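Hypothetical sensory transduction histidine kinase (Methanosarcina mazei, PDB 3LI9) probably transfers phosphate from ATP to a protein histidine as a membrane-bound sensor kinase, this chain being its extracellular PDC-fold (Cache) sensing domain. Local coordinates at residues 34-37 / 38-41; 41-44 / 45-49; 77-80 / 81-85; 92-95 / 96-99; 120-124 / 125-129. All coordinates share one frame; numbering follows the deposited sequence.

Contact 1: residues 34-37 / 38-41; sequences EANQ and AIAR
Asn36 and Ile39 sit one turn apart on the long N-terminal helix 13-48 of this PDC-fold sensor domain. Four i to i+4 backbone hydrogen bonds join residues 34-37 to 38-41. Ala38 N bonds to Glu34 O at 3.0 Å, and Arg41 N to Gln37 O at 2.9 Å. The bond from Ala40 N to Asn36 O is longer, 3.3 Å, but nearly straight, 172° at the hydrogen. Ile39 N bonds to Ala35 O and makes a second, weak bond to Asn36 O.

The two side chains lie side by side and point the same way. Ile39 CG1 passes 3.3 Å from Ala35 O. Its end methyl, CD1, stops 3.9 Å from Asn36 OD1. A chi1 of -68° sets CG1 beside the backbone N, and the arm then runs extended back along the preceding turn.

Asn36 OD1 accepts hydrogen bonds from Gln71 NE2 and Gln32 NE2. Ile39 also rests on Asn69 and Gln71 of a loop and on Val169 of strand 162-172. At the next turn Arg41 NE forms a salt bridge with Asp137.

With an alanine at Ile39, the CG1-CD1 arm would be gone, which is likely to open a gap beside the Asn36 amide and against Val169.

The buried Asn36 oxygen is thus held by two amide donors, with the isoleucine methyl close by. This probably fixes the rotation of the amide, while the apolar arm beside it packs towards the sheet.

Contact 2: residues 41-44 / 45-49; sequences RTLA and CTMAE
Residues 41-48 continue one helix, with Thr42 to Thr46 and Leu43 to Met47 each one turn apart. The i to i+4 bonds are regular. Met47 N to Leu43 O is the straightest, 2.9 Å long with 175° at the hydrogen. Cys45 N bonds to Arg41 O at 3.0 Å, and Ala48 N to Ala44 O at 2.9 Å.

Thr46 grips Thr42 O twice. Its N bonds at 3.0 Å, and its hydroxyl OG1 donates to the same oxygen at 2.9 Å. The two donors come from opposite faces of the carbonyl plane. A chi1 of -58° puts OG1 anti to the carbonyl carbon of Thr46, from where it can reach the previous turn. Thr42 OG1 likewise hydrogen-bonds to Ala38 O, one turn back.

On another side of the helix Leu43 and Met47, a selenomethionine, lie side by side and point the same way. Leu43 CD1 is 4.1 Å from Met47 CG, which also passes 3.3 Å from Leu43 O. Leu43 packs on Ile61, Ile62 and Ile65 of helix 55-67. Ala44 and Met47 both touch Ile157 of strand 148-159.

The arrangement is that of an amphipathic helix laid on an antiparallel sheet. Its threonines tie their hydroxyls to carbonyls one turn back on the exposed side. Its leucine, alanine and methionine face the core of this PAS-like lobe of the PDC fold.

Contact 3: residues 77-80 / 81-85; sequences LGYE and PDAFD
The Tyr79 ring takes the edge of Phe84 on one face. This is a T-shaped (edge-to-face) stack, with ring centroids 5.1 Å apart and planes at 72°. Phe84 CD1 does the closest touching, 3.5 Å from Tyr79 CZ, offset toward the rim of the tyrosine ring. Phe84 CB sits over the same face and makes a CH-pi contact, 4.0 Å from the ring centroid. At its own edge the Phe84 ring also meets Asp85 OD2. Phe84 CG is anti to the backbone N (chi1 179°), and this carries the CD1 edge over the tyrosine face. Ala83 CB adds a looser apolar touch, 4.3 Å from Tyr79 CD2.

A type II beta turn from Glu80 to Ala83 brings these groups together. Ala83 N bonds to Glu80 O at 3.0 Å, from well above the carbonyl plane. Asp82, at the third position, takes the positive phi of that turn (62°). Glu80 CB and Ala83 CB come within 3.8 Å across the ends of the turn. The Glu80 chain bends off to a salt bridge with Lys132 and a hydrogen bond with Tyr128 OH.

The turn closes strand 74-79 of the antiparallel sheet. Tyr79 packs on Met47 of helix 13-48. Phe84 reaches Arg55 and Ala58 of helix 55-67 and meets the Phe103 ring, while Ala83 lies on Ala164 of strand 162-172.

Contact 4: residues 92-95 / 96-99; sequences INAP and GHDS
Asn93 and Asp98 face each other across a chain reversal whose two arms run 156° apart, with a type II beta turn from Ala94 to His97 at its end. His97 N bonds to Ala94 O at 2.9 Å and closes the turn. Asn93 N bonds to Asp98 O, also at 2.9 Å, and holds the arms together further back. Gly96 has a positive phi, 74°, and a CB there would run into Pro95 O.

The His97 ring turns its ND1 edge to the turn. Its chi1 of -73° swings the imidazole toward the residues before it, and ND1 donates to Pro95 O at 2.8 Å. The oxygen lies in the imidazole plane, though ND1 sits above the carbonyl plane of Pro95. Ala94 CB comes to 3.8 Å from ND1.

The Asn93 amide uses a water. ND2 donates to it at 2.7 Å, and the water donates to His97 O at 2.8 Å. Ile92 CG2 rests 3.6 Å from Ser99 O. Beyond the turn, Asp98 OD2 is hydrogen-bonded to Tyr122 OH and OD1 to Thr100 OG1.

The His97 ring is held at both nitrogens, for NE2 is hydrogen-bonded to Arg55 NH1. With ND1 donating, NE2 probably accepts from the arginine. This is consistent with a neutral ring held in one orientation, with Tyr91 against it, tying this surface loop to helix 55-67.

Contact 5: residues 120-124 / 125-129; sequences VHYDS and SDYYQ
Tyr122 lays its CB against the Tyr128 ring, 3.8 Å from CD1, and against the hydroxyl of Tyr127, 3.4 Å from OH. That hydroxyl lies at the edge of the Tyr122 ring, near its plane. It donates to Val120 O at 2.9 Å, from above the carbonyl plane.

Gln129 reaches back from the helix to Tyr122 O. Its NE2 bonds at 2.9 Å, on a lone pair and in the carbonyl plane, with the acceptor also in the plane of the amide. The chain bends at chi2 (-58°) to bring NE2 to Tyr122 O.

The loop 120-124 curls into the first turn of helix 126-134, with Ser125 at the N-cap. The Ser125 side chain makes no capping bond, but Ser125 O accepts from Tyr128 N and Gln129 N. Ser125 N bonds to His121 O at 2.7 Å, and Ser124 N shares that oxygen.

Cutting Gln129 back to an alanine would probably leave Tyr122 O without this donor and open a gap beside Asp123 and Ser124.

A water joins Ser124 OG, at 2.6 Å, to Ser125 OG. Asp123 forms a salt bridge with Arg102. A buffer molecule, probably from the crystallisation liquor, lies beside Tyr127 and bonds to Val120 N.

In the fold
Contacts 1 and 2 are consecutive turns of helix 13-48 and share Arg41. Both are partly buried, with one side on the sheet and the other exposed. Their order comes from regular backbone bonds. Contact 3, also partly buried, touches contact 2 where Met47 CG and Leu43 CG pack on Leu77 CD2, at 3.7 and 4.0 Å, so helix and strand 74-79 share one apolar core. Contacts 4 and 5 lie at the surface and add side-chain-to-carbonyl bonds and waters to a few backbone bonds. Tyrosine hydroxyls join the loops: Tyr128 links contact 5 to contact 3, and Tyr122 links it to contact 4. Contact 4 lies farthest out, its centre about 28 Å from that of the chain.

Contact 1: residues 34-37 / 38-41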
loop_
_atom_site.group_PDB
_atom_site.type_symbol
_atom_site.label_atom_id
_atom_site.label_comp_id
_atom_site.label_asym_id
_atom_site.label_seq_id
_atom_site.Cartn_x
_atom_site.Cartn_y
_atom_site.Cartn_z
ATOM N N GLU A 34 1.997 9.406 1.050
ATOM C CA GLU A 34 1.217 10.507 0.540
ATOM C C GLU A 34 1.829 10.908 -0.840
ATOM O O GLU A 34 1.108 11.320 -1.753
ATOM C CB GLU A 34 1.267 11.705 1.506
ATOM C CG GLU A 34 0.617 11.376 2.836
ATOM C CD GLU A 34 -0.209 12.487 3.484
ATOM O OE1 GLU A 34 -0.499 13.544 2.897
ATOM O OE2 GLU A 34 -0.576 12.320 4.671
ATOM N N ALA A 35 3.156 10.831 -0.953
ATOM C CA ALA A 35 3.768 11.197 -2.262
ATOM C C ALA A 35 3.317 10.169 -3.323
ATOM O O ALA A 35 2.923 10.572 -4.470
ATOM C CB ALA A 35 5.340 11.255 -2.171
ATOM N N ASN A 36 3.347 8.859 -2.981
ATOM C CA ASN A 36 2.983 7.861 -3.983
ATOM C C ASN A 36 1.528 7.959 -4.376
ATOM O O ASN A 36 1.173 7.810 -5.584
ATOM C CB ASN A 36 3.286 6.441 -3.388
ATOM C CG ASN A 36 4.753 6.146 -3.365
ATOM O OD1 ASN A 36 5.521 6.738 -4.126
ATOM N ND2 ASN A 36 5.159 5.257 -2.494
ATOM N N GLN A 37 0.672 8.266 -3.412
ATOM C CA GLN A 37 -0.750 8.475 -3.714
ATOM C C GLN A 37 -0.900 9.669 -4.679
ATOM O O GLN A 37 -1.747 9.589 -5.652
ATOM C CB GLN A 37 -1.502 8.789 -2.394
ATOM C CG GLN A 37 -2.971 9.197 -2.526
ATOM C CD GLN A 37 -3.566 9.381 -1.151
ATOM O OE1 GLN A 37 -3.208 10.301 -0.387
ATOM N NE2 GLN A 37 -4.484 8.552 -0.854
ATOM N N ALA A 38 -0.140 10.744 -4.435
ATOM C CA ALA A 38 -0.258 11.973 -5.274
ATOM C C ALA A 38 0.252 11.665 -6.704
ATOM O O ALA A 38 -0.250 12.281 -7.656
ATOM C CB ALA A 38 0.576 13.107 -4.656
ATOM N N ILE A 39 1.160 10.697 -6.887
ATOM C CA ILE A 39 1.649 10.386 -8.255
ATOM C C ILE A 39 0.501 9.769 -9.048
ATOM O O ILE A 39 0.156 10.207 -10.166
ATOM C CB ILE A 39 2.786 9.383 -8.197
ATOM C CG1 ILE A 39 4.024 10.061 -7.540
ATOM C CG2 ILE A 39 3.160 8.894 -9.683
ATOM C CD1 ILE A 39 5.194 9.075 -7.250
ATOM N N ALA A 40 -0.110 8.735 -8.459
ATOM C CA ALA A 40 -1.295 8.123 -9.139
ATOM C C ALA A 40 -2.454 9.110 -9.380
ATOM O O ALA A 40 -3.087 9.083 -10.442
ATOM C CB ALA A 40 -1.801 6.927 -8.337
ATOM N N ARG A 41 -2.747 9.936 -8.395
ATOM C CA ARG A 41 -3.822 10.915 -8.533
ATOM C C ARG A 41 -3.518 11.948 -9.599
ATOM O O ARG A 41 -4.431 12.326 -10.352
ATOM C CB ARG A 41 -4.059 11.577 -7.206
ATOM C CG ARG A 41 -5.423 12.283 -7.231
ATOM C CD ARG A 41 -5.978 12.462 -5.758
ATOM N NE ARG A 41 -7.313 13.049 -5.826
ATOM C CZ ARG A 41 -7.560 14.357 -5.835
ATOM N NH1 ARG A 41 -6.546 15.216 -5.813
ATOM N NH2 ARG A 41 -8.814 14.820 -5.921
#

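Contact 2: residues 41-44 / 45-49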
loop_
_atom_site.group_PDB
_atom_site.type_symbol
_atom_site.label_atom_id
_atom_site.label_comp_id
_atom_site.label_asym_id
_atom_site.label_seq_id
_atom_site.Cartn_x
_atom_site.Cartn_y
_atom_site.Cartn_z
ATOM N N ARG A 41 -2.747 9.936 -8.395
ATOM C CA ARG A 41 -3.822 10.915 -8.533
ATOM C C ARG A 41 -3.518 11.948 -9.599
ATOM O O ARG A 41 -4.431 12.326 -10.352
ATOM C CB ARG A 41 -4.059 11.577 -7.206
ATOM C CG ARG A 41 -5.423 12.283 -7.231
ATOM C CD ARG A 41 -5.978 12.462 -5.758
ATOM N NE ARG A 41 -7.313 13.049 -5.826
ATOM C CZ ARG A 41 -7.560 14.357 -5.835
ATOM N NH1 ARG A 41 -6.546 15.216 -5.813
ATOM N NH2 ARG A 41 -8.814 14.820 -5.921
ATOM N N THR A 42 -2.262 12.397 -9.680
ATOM C CA THR A 42 -1.919 13.418 -10.661
ATOM C C THR A 42 -1.989 12.810 -12.086
ATOM O O THR A 42 -2.499 13.448 -13.009
ATOM C CB THR A 42 -0.548 13.945 -10.395
ATOM O OG1 THR A 42 -0.623 14.609 -9.134
ATOM C CG2 THR A 42 -0.218 15.077 -11.433
ATOM N N LEU A 43 -1.551 11.558 -12.200
ATOM C CA LEU A 43 -1.716 10.829 -13.511
ATOM C C LEU A 43 -3.192 10.690 -13.872
ATOM O O LEU A 43 -3.578 10.907 -15.059
ATOM C CB LEU A 43 -1.054 9.454 -13.432
ATOM C CG LEU A 43 -1.153 8.573 -14.697
ATOM C CD1 LEU A 43 -0.532 9.285 -15.872
ATOM C CD2 LEU A 43 -0.321 7.217 -14.365
ATOM N N ALA A 44 -4.052 10.398 -12.892
ATOM C CA ALA A 44 -5.504 10.300 -13.167
ATOM C C ALA A 44 -6.092 11.641 -13.630
ATOM O O ALA A 44 -6.840 11.644 -14.663
ATOM C CB ALA A 44 -6.289 9.735 -11.934
ATOM N N CYS A 45 -5.652 12.752 -13.014
ATOM C CA CYS A 45 -6.154 14.153 -13.423
ATOM C C CYS A 45 -5.765 14.390 -14.874
ATOM O O CYS A 45 -6.548 14.914 -15.671
ATOM C CB CYS A 45 -5.494 15.246 -12.580
ATOM S SG CYS A 45 -6.067 15.315 -10.943
ATOM N N THR A 46 -4.507 14.088 -15.181
ATOM C CA THR A 46 -3.978 14.334 -16.498
ATOM C C THR A 46 -4.758 13.497 -17.508
ATOM O O THR A 46 -5.171 14.025 -18.545
ATOM C CB THR A 46 -2.530 13.969 -16.542
ATOM O OG1 THR A 46 -1.875 14.773 -15.527
ATOM C CG2 THR A 46 -1.940 14.238 -17.904
HETATM N N MSE A 47 -4.842 12.184 -17.281
HETATM C CA MSE A 47 -5.564 11.340 -18.226
HETATM C C MSE A 47 -7.009 11.725 -18.390
HETATM O O MSE A 47 -7.563 11.521 -19.513
HETATM C CB MSE A 47 -5.484 9.905 -17.832
HETATM C CG MSE A 47 -4.099 9.270 -17.933
HETATM SE SE MSE A 47 -3.612 9.255 -19.958
HETATM C CE MSE A 47 -2.553 10.480 -19.559
ATOM N N ALA A 48 -7.645 12.238 -17.364
ATOM C CA ALA A 48 -9.027 12.708 -17.452
ATOM C C ALA A 48 -9.182 13.818 -18.502
ATOM O O ALA A 48 -10.253 13.961 -19.060
ATOM C CB ALA A 48 -9.588 13.158 -16.056
ATOM N N GLU A 49 -8.145 14.576 -18.778
ATOM C CA GLU A 49 -8.149 15.676 -19.748
ATOM C C GLU A 49 -7.473 15.344 -21.044
ATOM O O GLU A 49 -7.319 16.195 -21.898
ATOM C CB GLU A 49 -7.497 16.944 -19.149
ATOM C CG GLU A 49 -8.265 17.448 -17.908
ATOM C CD GLU A 49 -9.584 18.089 -18.214
ATOM O OE1 GLU A 49 -9.895 18.434 -19.403
ATOM O OE2 GLU A 49 -10.366 18.248 -17.270
#

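Contact 3: residues 77-80 / 81-85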
loop_
_atom_site.group_PDB
_atom_site.type_symbol
_atom_site.label_atom_id
_atom_site.label_comp_id
_atom_site.label_asym_id
_atom_site.label_seq_id
_atom_site.Cartn_x
_atom_site.Cartn_y
_atom_site.Cartn_z
ATOM N N LEU A 77 -2.455 2.162 -16.405
ATOM C CA LEU A 77 -3.738 2.791 -16.653
ATOM C C LEU A 77 -4.671 1.607 -17.035
ATOM O O LEU A 77 -4.207 0.596 -17.647
ATOM C CB LEU A 77 -3.618 3.687 -17.902
ATOM C CG LEU A 77 -2.692 4.897 -17.677
ATOM C CD1 LEU A 77 -2.447 5.574 -19.060
ATOM C CD2 LEU A 77 -3.317 5.895 -16.706
ATOM N N GLY A 78 -5.944 1.681 -16.628
ATOM C CA GLY A 78 -6.873 0.629 -17.078
ATOM C C GLY A 78 -8.194 1.363 -17.388
ATOM O O GLY A 78 -8.685 2.081 -16.570
ATOM N N TYR A 79 -8.716 1.207 -18.612
ATOM C CA TYR A 79 -9.938 1.914 -19.036
ATOM C C TYR A 79 -11.126 0.956 -19.281
ATOM O O TYR A 79 -10.958 -0.218 -19.584
ATOM C CB TYR A 79 -9.671 2.630 -20.315
ATOM C CG TYR A 79 -8.880 3.919 -20.117
ATOM C CD1 TYR A 79 -7.493 3.896 -19.939
ATOM C CD2 TYR A 79 -9.546 5.173 -20.112
ATOM C CE1 TYR A 79 -6.790 5.126 -19.772
ATOM C CE2 TYR A 79 -8.830 6.386 -19.945
ATOM C CZ TYR A 79 -7.475 6.316 -19.764
ATOM O OH TYR A 79 -6.756 7.531 -19.686
ATOM N N GLU A 80 -12.306 1.509 -19.055
ATOM C CA GLU A 80 -13.559 0.865 -19.483
ATOM C C GLU A 80 -13.556 0.700 -20.982
ATOM O O GLU A 80 -12.846 1.314 -21.752
ATOM C CB GLU A 80 -14.734 1.788 -19.075
ATOM C CG GLU A 80 -14.944 1.960 -17.614
ATOM C CD GLU A 80 -15.523 0.695 -16.971
ATOM O OE1 GLU A 80 -16.748 0.493 -17.062
ATOM O OE2 GLU A 80 -14.771 -0.075 -16.367
ATOM N N PRO A 81 -14.416 -0.194 -21.481
ATOM C CA PRO A 81 -14.509 -0.420 -22.922
ATOM C C PRO A 81 -14.739 0.863 -23.703
ATOM O O PRO A 81 -15.663 1.617 -23.386
ATOM C CB PRO A 81 -15.738 -1.374 -23.012
ATOM C CG PRO A 81 -15.650 -2.149 -21.779
ATOM C CD PRO A 81 -15.262 -1.095 -20.704
ATOM N N ASP A 82 -13.862 1.116 -24.667
ATOM C CA ASP A 82 -13.857 2.235 -25.569
ATOM C C ASP A 82 -13.703 3.623 -24.915
ATOM O O ASP A 82 -13.827 4.629 -25.599
ATOM C CB ASP A 82 -15.123 2.198 -26.435
ATOM C CG ASP A 82 -14.972 1.247 -27.602
ATOM O OD1 ASP A 82 -13.848 1.005 -28.080
ATOM O OD2 ASP A 82 -15.984 0.709 -28.035
ATOM N N ALA A 83 -13.317 3.636 -23.639
ATOM C CA ALA A 83 -13.297 4.912 -22.820
ATOM C C ALA A 83 -12.052 5.772 -23.024
ATOM O O ALA A 83 -12.055 6.980 -22.702
ATOM C CB ALA A 83 -13.646 4.704 -21.329
ATOM N N PHE A 84 -10.961 5.202 -23.555
ATOM C CA PHE A 84 -9.771 5.979 -23.802
ATOM C C PHE A 84 -9.888 6.738 -25.117
ATOM O O PHE A 84 -9.545 7.928 -25.184
ATOM C CB PHE A 84 -8.509 5.072 -23.898
ATOM C CG PHE A 84 -7.242 5.855 -24.180
ATOM C CD1 PHE A 84 -6.682 6.652 -23.130
ATOM C CD2 PHE A 84 -6.597 5.774 -25.388
ATOM C CE1 PHE A 84 -5.546 7.410 -23.380
ATOM C CE2 PHE A 84 -5.415 6.481 -25.674
ATOM C CZ PHE A 84 -4.881 7.285 -24.636
ATOM N N ASP A 85 -10.358 6.042 -26.168
ATOM C CA ASP A 85 -10.295 6.585 -27.522
ATOM C C ASP A 85 -11.363 6.097 -28.494
ATOM O O ASP A 85 -11.291 6.410 -29.657
ATOM C CB ASP A 85 -8.905 6.385 -28.134
ATOM C CG ASP A 85 -8.523 4.870 -28.336
ATOM O OD1 ASP A 85 -9.365 3.999 -28.117
ATOM O OD2 ASP A 85 -7.398 4.595 -28.819
#

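Contact 4: residues 92-95 / 96-99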
loop_
_atom_site.group_PDB
_atom_site.type_symbol
_atom_site.label_atom_id
_atom_site.label_comp_id
_atom_site.label_asym_id
_atom_site.label_seq_id
_atom_site.Cartn_x
_atom_site.Cartn_y
_atom_site.Cartn_z
ATOM N N ILE A 92 -6.897 -4.990 -30.578
ATOM C CA ILE A 92 -7.102 -6.323 -30.029
ATOM C C ILE A 92 -5.769 -7.108 -30.186
ATOM O O ILE A 92 -5.145 -7.187 -31.292
ATOM C CB ILE A 92 -8.255 -7.011 -30.869
ATOM C CG1 ILE A 92 -9.594 -6.352 -30.515
ATOM C CG2 ILE A 92 -8.273 -8.549 -30.636
ATOM C CD1 ILE A 92 -10.804 -6.852 -31.448
ATOM N N ASN A 93 -5.284 -7.612 -29.063
ATOM C CA ASN A 93 -4.021 -8.367 -29.006
ATOM C C ASN A 93 -2.828 -7.616 -29.583
ATOM O O ASN A 93 -1.856 -8.241 -30.055
ATOM C CB ASN A 93 -4.157 -9.775 -29.652
ATOM C CG ASN A 93 -5.082 -10.631 -28.871
ATOM O OD1 ASN A 93 -6.066 -11.206 -29.429
ATOM N ND2 ASN A 93 -4.838 -10.735 -27.601
ATOM N N ALA A 94 -2.867 -6.283 -29.477
ATOM C CA ALA A 94 -1.698 -5.487 -29.840
ATOM C C ALA A 94 -0.612 -5.610 -28.729
ATOM O O ALA A 94 -0.914 -6.074 -27.654
ATOM C CB ALA A 94 -2.108 -4.043 -29.968
ATOM N N PRO A 95 0.610 -5.158 -29.024
ATOM C CA PRO A 95 1.546 -5.155 -27.876
ATOM C C PRO A 95 0.966 -4.376 -26.667
ATOM O O PRO A 95 0.403 -3.271 -26.852
ATOM C CB PRO A 95 2.795 -4.447 -28.442
ATOM C CG PRO A 95 2.723 -4.648 -29.961
ATOM C CD PRO A 95 1.213 -4.561 -30.241
ATOM N N GLY A 96 1.171 -4.891 -25.462
ATOM C CA GLY A 96 0.652 -4.296 -24.234
ATOM C C GLY A 96 -0.828 -4.479 -24.021
ATOM O O GLY A 96 -1.367 -3.964 -23.053
ATOM N N HIS A 97 -1.505 -5.223 -24.930
ATOM C CA HIS A 97 -3.012 -5.323 -24.884
ATOM C C HIS A 97 -3.430 -6.784 -24.781
ATOM O O HIS A 97 -2.589 -7.710 -25.004
ATOM C CB HIS A 97 -3.560 -4.740 -26.195
ATOM C CG HIS A 97 -3.450 -3.239 -26.241
ATOM N ND1 HIS A 97 -2.262 -2.584 -26.511
ATOM C CD2 HIS A 97 -4.396 -2.269 -26.094
ATOM C CE1 HIS A 97 -2.490 -1.275 -26.550
ATOM N NE2 HIS A 97 -3.752 -1.059 -26.273
ATOM N N ASP A 98 -4.701 -6.979 -24.464
ATOM C CA ASP A 98 -5.254 -8.343 -24.440
ATOM C C ASP A 98 -6.368 -8.457 -25.505
ATOM O O ASP A 98 -6.491 -7.644 -26.393
ATOM C CB ASP A 98 -5.715 -8.697 -23.010
ATOM C CG ASP A 98 -6.887 -7.890 -22.546
ATOM O OD1 ASP A 98 -7.567 -7.245 -23.381
ATOM O OD2 ASP A 98 -7.095 -7.848 -21.311
ATOM N N SER A 99 -7.138 -9.549 -25.436
ATOM C CA SER A 99 -8.063 -9.807 -26.564
ATOM C C SER A 99 -9.281 -8.839 -26.565
ATOM O O SER A 99 -10.062 -8.854 -27.507
ATOM C CB SER A 99 -8.578 -11.257 -26.435
ATOM O OG SER A 99 -9.346 -11.293 -25.250
HETATM O O HOH W 1 -2.510 -10.127 -26.314
#

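Contact 5: residues 120-124 / 125-129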
loop_
_atom_site.group_PDB
_atom_site.type_symbol
_atom_site.label_atom_id
_atom_site.label_comp_id
_atom_site.label_asym_id
_atom_site.label_seq_id
_atom_site.Cartn_x
_atom_site.Cartn_y
_atom_site.Cartn_z
ATOM N N VAL A 120 -4.345 -7.664 -15.687
ATOM C CA VAL A 120 -5.216 -8.884 -15.635
ATOM C C VAL A 120 -6.191 -8.669 -14.473
ATOM O O VAL A 120 -5.903 -7.901 -13.497
ATOM C CB VAL A 120 -4.395 -10.249 -15.563
ATOM C CG1 VAL A 120 -5.330 -11.407 -15.601
ATOM C CG2 VAL A 120 -3.548 -10.426 -16.790
ATOM N N HIS A 121 -7.390 -9.281 -14.564
ATOM C CA HIS A 121 -8.357 -9.224 -13.445
ATOM C C HIS A 121 -8.969 -7.871 -13.168
ATOM O O HIS A 121 -9.487 -7.602 -12.068
ATOM C CB HIS A 121 -7.726 -9.768 -12.164
ATOM C CG HIS A 121 -7.158 -11.153 -12.315
ATOM N ND1 HIS A 121 -7.803 -12.150 -13.015
ATOM C CD2 HIS A 121 -6.012 -11.708 -11.840
ATOM C CE1 HIS A 121 -7.069 -13.248 -12.994
ATOM N NE2 HIS A 121 -5.978 -13.008 -12.285
ATOM N N TYR A 122 -8.911 -6.966 -14.150
ATOM C CA TYR A 122 -9.460 -5.662 -13.904
ATOM C C TYR A 122 -11.005 -5.712 -13.732
ATOM O O TYR A 122 -11.634 -4.822 -13.127
ATOM C CB TYR A 122 -9.029 -4.712 -15.030
ATOM C CG TYR A 122 -9.099 -5.267 -16.399
ATOM C CD1 TYR A 122 -10.307 -5.292 -17.099
ATOM C CD2 TYR A 122 -7.948 -5.768 -17.028
ATOM C CE1 TYR A 122 -10.346 -5.818 -18.378
ATOM C CE2 TYR A 122 -7.973 -6.256 -18.308
ATOM C CZ TYR A 122 -9.181 -6.278 -18.972
ATOM O OH TYR A 122 -9.239 -6.790 -20.208
ATOM N N ASP A 123 -11.607 -6.739 -14.302
ATOM C CA ASP A 123 -13.047 -6.889 -14.151
ATOM C C ASP A 123 -13.446 -7.375 -12.751
ATOM O O ASP A 123 -14.602 -7.203 -12.348
ATOM C CB ASP A 123 -13.582 -7.831 -15.224
ATOM C CG ASP A 123 -13.802 -7.131 -16.560
ATOM O OD1 ASP A 123 -13.746 -5.877 -16.666
ATOM O OD2 ASP A 123 -14.054 -7.853 -17.538
ATOM N N SER A 124 -12.521 -7.966 -11.996
ATOM C CA SER A 124 -12.868 -8.469 -10.656
ATOM C C SER A 124 -12.015 -7.990 -9.456
ATOM O O SER A 124 -12.504 -8.002 -8.309
ATOM C CB SER A 124 -12.888 -9.999 -10.707
ATOM O OG SER A 124 -11.571 -10.473 -10.974
ATOM N N SER A 125 -10.776 -7.570 -9.661
ATOM C CA SER A 125 -9.936 -7.202 -8.501
ATOM C C SER A 125 -10.181 -5.812 -7.946
ATOM O O SER A 125 -10.464 -4.895 -8.681
ATOM C CB SER A 125 -8.453 -7.323 -8.827
ATOM O OG SER A 125 -8.152 -8.678 -9.150
ATOM N N ASP A 126 -9.995 -5.658 -6.636
ATOM C CA ASP A 126 -10.208 -4.397 -5.969
ATOM C C ASP A 126 -9.381 -3.242 -6.498
ATOM O O ASP A 126 -9.796 -2.128 -6.364
ATOM C CB ASP A 126 -9.859 -4.531 -4.495
ATOM C CG ASP A 126 -10.897 -5.309 -3.733
ATOM O OD1 ASP A 126 -12.034 -5.482 -4.261
ATOM O OD2 ASP A 126 -10.556 -5.734 -2.601
ATOM N N TYR A 127 -8.181 -3.473 -6.999
ATOM C CA TYR A 127 -7.420 -2.302 -7.434
ATOM C C TYR A 127 -8.215 -1.499 -8.476
ATOM O O TYR A 127 -7.997 -0.265 -8.643
ATOM C CB TYR A 127 -6.069 -2.723 -8.021
ATOM C CG TYR A 127 -6.121 -3.349 -9.437
ATOM C CD1 TYR A 127 -5.877 -2.603 -10.548
ATOM C CD2 TYR A 127 -6.358 -4.721 -9.620
ATOM C CE1 TYR A 127 -5.880 -3.147 -11.783
ATOM C CE2 TYR A 127 -6.356 -5.296 -10.895
ATOM C CZ TYR A 127 -6.123 -4.498 -11.973
ATOM O OH TYR A 127 -6.101 -5.029 -13.239
ATOM N N TYR A 128 -9.069 -2.192 -9.225
ATOM C CA TYR A 128 -9.891 -1.516 -10.270
ATOM C C TYR A 128 -11.300 -1.362 -9.790
ATOM O O TYR A 128 -11.882 -0.309 -9.962
ATOM C CB TYR A 128 -9.909 -2.327 -11.584
ATOM C CG TYR A 128 -10.513 -1.638 -12.797
ATOM C CD1 TYR A 128 -9.690 -1.174 -13.822
ATOM C CD2 TYR A 128 -11.878 -1.555 -12.982
ATOM C CE1 TYR A 128 -10.205 -0.590 -14.970
ATOM C CE2 TYR A 128 -12.413 -0.942 -14.096
ATOM C CZ TYR A 128 -11.596 -0.485 -15.097
ATOM O OH TYR A 128 -12.121 0.062 -16.253
ATOM N N GLN A 129 -11.858 -2.426 -9.190
ATOM C CA GLN A 129 -13.288 -2.400 -8.813
ATOM C C GLN A 129 -13.569 -1.445 -7.644
ATOM O O GLN A 129 -14.637 -0.842 -7.576
ATOM C CB GLN A 129 -13.811 -3.801 -8.469
ATOM C CG GLN A 129 -13.868 -4.766 -9.684
ATOM C CD GLN A 129 -14.735 -4.230 -10.810
ATOM O OE1 GLN A 129 -15.860 -3.882 -10.587
ATOM N NE2 GLN A 129 -14.209 -4.182 -12.026
HETATM O O HOH W 2 -9.881 -11.094 -9.054
#